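Local coordinates for resiniferatoxin-binding, phosphotriesterase-related protein (Rhodobacter sphaeroides 2.4.1, PDB 3K2G) that carries two zinc ions in a TIM barrel of the phosphotriesterase family and probably hydrolyses phosphoric esters, at residues L327-L330 against R331-G334. Numbering follows the deposited sequence.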
ATOM      1  N   LEU B 327      20.507  16.107  -4.008  1.00 18.83           N
ATOM      2  CA  LEU B 327      19.628  17.136  -4.562  1.00 21.24           C
ATOM      3  C   LEU B 327      19.172  16.703  -5.962  1.00 21.43           C
ATOM      4  O   LEU B 327      17.981  16.738  -6.271  1.00 21.94           O
ATOM      5  CB  LEU B 327      20.331  18.503  -4.579  1.00 21.34           C
ATOM      6  CG  LEU B 327      20.764  19.015  -3.189  1.00 23.52           C
ATOM      7  CD1 LEU B 327      21.267  20.452  -3.293  1.00 23.63           C
ATOM      8  CD2 LEU B 327      19.604  18.944  -2.202  1.00 23.30           C
ATOM      9  N   PRO B 328      20.112  16.271  -6.823  1.00 22.90           N
ATOM     10  CA  PRO B 328      19.720  15.832  -8.168  1.00 23.41           C
ATOM     11  C   PRO B 328      18.712  14.665  -8.109  1.00 24.46           C
ATOM     12  O   PRO B 328      17.827  14.559  -8.957  1.00 25.26           O
ATOM     13  CB  PRO B 328      21.052  15.422  -8.793  1.00 25.12           C
ATOM     14  CG  PRO B 328      22.025  16.369  -8.142  1.00 23.12           C
ATOM     15  CD  PRO B 328      21.579  16.350  -6.700  1.00 23.00           C
ATOM     16  N   ARG B 329      18.849  13.799  -7.106  1.00 23.32           N
ATOM     17  CA  ARG B 329      17.936  12.664  -6.935  1.00 22.30           C
ATOM     18  C   ARG B 329      16.540  13.193  -6.583  1.00 22.45           C
ATOM     19  O   ARG B 329      15.537  12.703  -7.096  1.00 19.61           O
ATOM     20  CB  ARG B 329      18.438  11.738  -5.819  1.00 22.34           C
ATOM     21  CG  ARG B 329      17.596  10.482  -5.590  1.00 22.23           C
ATOM     22  CD  ARG B 329      18.106   9.684  -4.389  1.00 23.44           C
ATOM     23  NE  ARG B 329      19.443   9.132  -4.611  1.00 20.83           N
ATOM     24  CZ  ARG B 329      19.702   8.055  -5.352  1.00 23.57           C
ATOM     25  NH1 ARG B 329      18.716   7.395  -5.948  1.00 19.89           N
ATOM     26  NH2 ARG B 329      20.953   7.634  -5.502  1.00 21.71           N
ATOM     27  N   LEU B 330      16.487  14.192  -5.702  1.00 21.21           N
ATOM     28  CA  LEU B 330      15.221  14.795  -5.304  1.00 22.63           C
ATOM     29  C   LEU B 330      14.570  15.438  -6.520  1.00 23.58           C
ATOM     30  O   LEU B 330      13.349  15.502  -6.618  1.00 22.71           O
ATOM     31  CB  LEU B 330      15.438  15.864  -4.229  1.00 21.33           C
ATOM     32  CG  LEU B 330      15.734  15.397  -2.805  1.00 19.96           C
ATOM     33  CD1 LEU B 330      15.931  16.613  -1.905  1.00 21.62           C
ATOM     34  CD2 LEU B 330      14.589  14.538  -2.304  1.00 16.68           C
ATOM     35  N   ARG B 331      15.393  15.919  -7.444  1.00 24.55           N
ATOM     36  CA  ARG B 331      14.863  16.539  -8.643  1.00 27.52           C
ATOM     37  C   ARG B 331      14.260  15.438  -9.519  1.00 27.46           C
ATOM     38  O   ARG B 331      13.166  15.601 -10.063  1.00 26.01           O
ATOM     39  CB  ARG B 331      15.973  17.280  -9.386  1.00 30.63           C
ATOM     40  CG  ARG B 331      15.465  18.338 -10.345  1.00 36.73           C
ATOM     41  CD  ARG B 331      16.619  19.057 -11.019  1.00 41.17           C
ATOM     42  NE  ARG B 331      16.159  20.144 -11.878  1.00 47.19           N
ATOM     43  CZ  ARG B 331      15.715  21.319 -11.439  1.00 49.35           C
ATOM     44  NH1 ARG B 331      15.665  21.578 -10.137  1.00 49.68           N
ATOM     45  NH2 ARG B 331      15.318  22.240 -12.308  1.00 50.88           N
ATOM     46  N   ARG B 332      14.960  14.310  -9.635  1.00 27.47           N
ATOM     47  CA  ARG B 332      14.459  13.191 -10.436  1.00 28.04           C
ATOM     48  C   ARG B 332      13.114  12.730  -9.876  1.00 28.22           C
ATOM     49  O   ARG B 332      12.274  12.208 -10.608  1.00 28.22           O
ATOM     50  CB  ARG B 332      15.449  12.013 -10.427  1.00 28.65           C
ATOM     51  CG  ARG B 332      16.786  12.286 -11.124  1.00 28.33           C
ATOM     52  CD  ARG B 332      17.538  10.985 -11.436  1.00 30.56           C
ATOM     53  NE  ARG B 332      17.908  10.226 -10.241  1.00 29.43           N
ATOM     54  CZ  ARG B 332      18.967  10.492  -9.479  1.00 30.00           C
ATOM     55  NH1 ARG B 332      19.771  11.500  -9.785  1.00 28.48           N
ATOM     56  NH2 ARG B 332      19.223   9.746  -8.409  1.00 30.11           N
ATOM     57  N   HIS B 333      12.918  12.926  -8.576  1.00 27.02           N
ATOM     58  CA  HIS B 333      11.676  12.535  -7.925  1.00 27.83           C
ATOM     59  C   HIS B 333      10.549  13.556  -8.072  1.00 29.10           C
ATOM     60  O   HIS B 333       9.405  13.261  -7.736  1.00 28.89           O
ATOM     61  CB  HIS B 333      11.904  12.257  -6.435  1.00 28.16           C
ATOM     62  CG  HIS B 333      12.392  10.872  -6.144  1.00 27.15           C
ATOM     63  ND1 HIS B 333      13.682  10.465  -6.407  1.00 26.42           N
ATOM     64  CD2 HIS B 333      11.757   9.797  -5.621  1.00 26.66           C
ATOM     65  CE1 HIS B 333      13.822   9.200  -6.055  1.00 24.73           C
ATOM     66  NE2 HIS B 333      12.668   8.771  -5.576  1.00 28.02           N
ATOM     67  N   GLY B 334      10.863  14.755  -8.547  1.00 28.66           N
ATOM     68  CA  GLY B 334       9.813  15.744  -8.727  1.00 32.04           C
ATOM     69  C   GLY B 334       9.980  17.111  -8.085  1.00 33.75           C
ATOM     70  O   GLY B 334       9.170  18.004  -8.337  1.00 33.48           O
TER
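Arg-331 N to Leu-327 O (3.0 Å), Arg-332 N to Pro-328 O (3.0 Å) and His-333 N to Arg-329 O (3.0 Å) are i+4 hydrogen bonds in the last turns of helix 321-332; Gly-334 leaves helical geometry with positive phi (126°) in a Schellman motif, its N bonded to Arg-331 O. The Arg-329 carbonyl accepts a second bond from the side chain of His-333: ND1 reaches Arg-329 O at 3.0 Å, nearly straight at 158°. That oxygen lies close to the imidazole plane, whereas ND1 stands above the carbonyl plane, on the opposite face from His-333 N. Two bonds from one residue thus grip a single oxygen and fix the rotation of the ring, with ND1 carrying the proton of that bond. Arg-332 folds back over the preceding turn, its chain bent at chi3 (-63°), and lays one guanidinium face over Arg-329 CA. Its NH2 touches Arg-329 CG at 3.3 Å and sits above one face of the Arg-329 guanidinium, the two planes almost perpendicular. This proximity of like charges is probably eased by Asp-281, which forms a salt bridge with Arg-329 NH1. Around the helix end, His-333 packs on Ala-284 and Leu-288 of helix 280-292, and Leu-330 on Leu-340 and Leu-343 of helix 337-352; at the subunit interface Arg-329 NH2 donates a hydrogen bond to Gln-276 OE1 and Arg-332 packs on Phe-269, both of the second subunit.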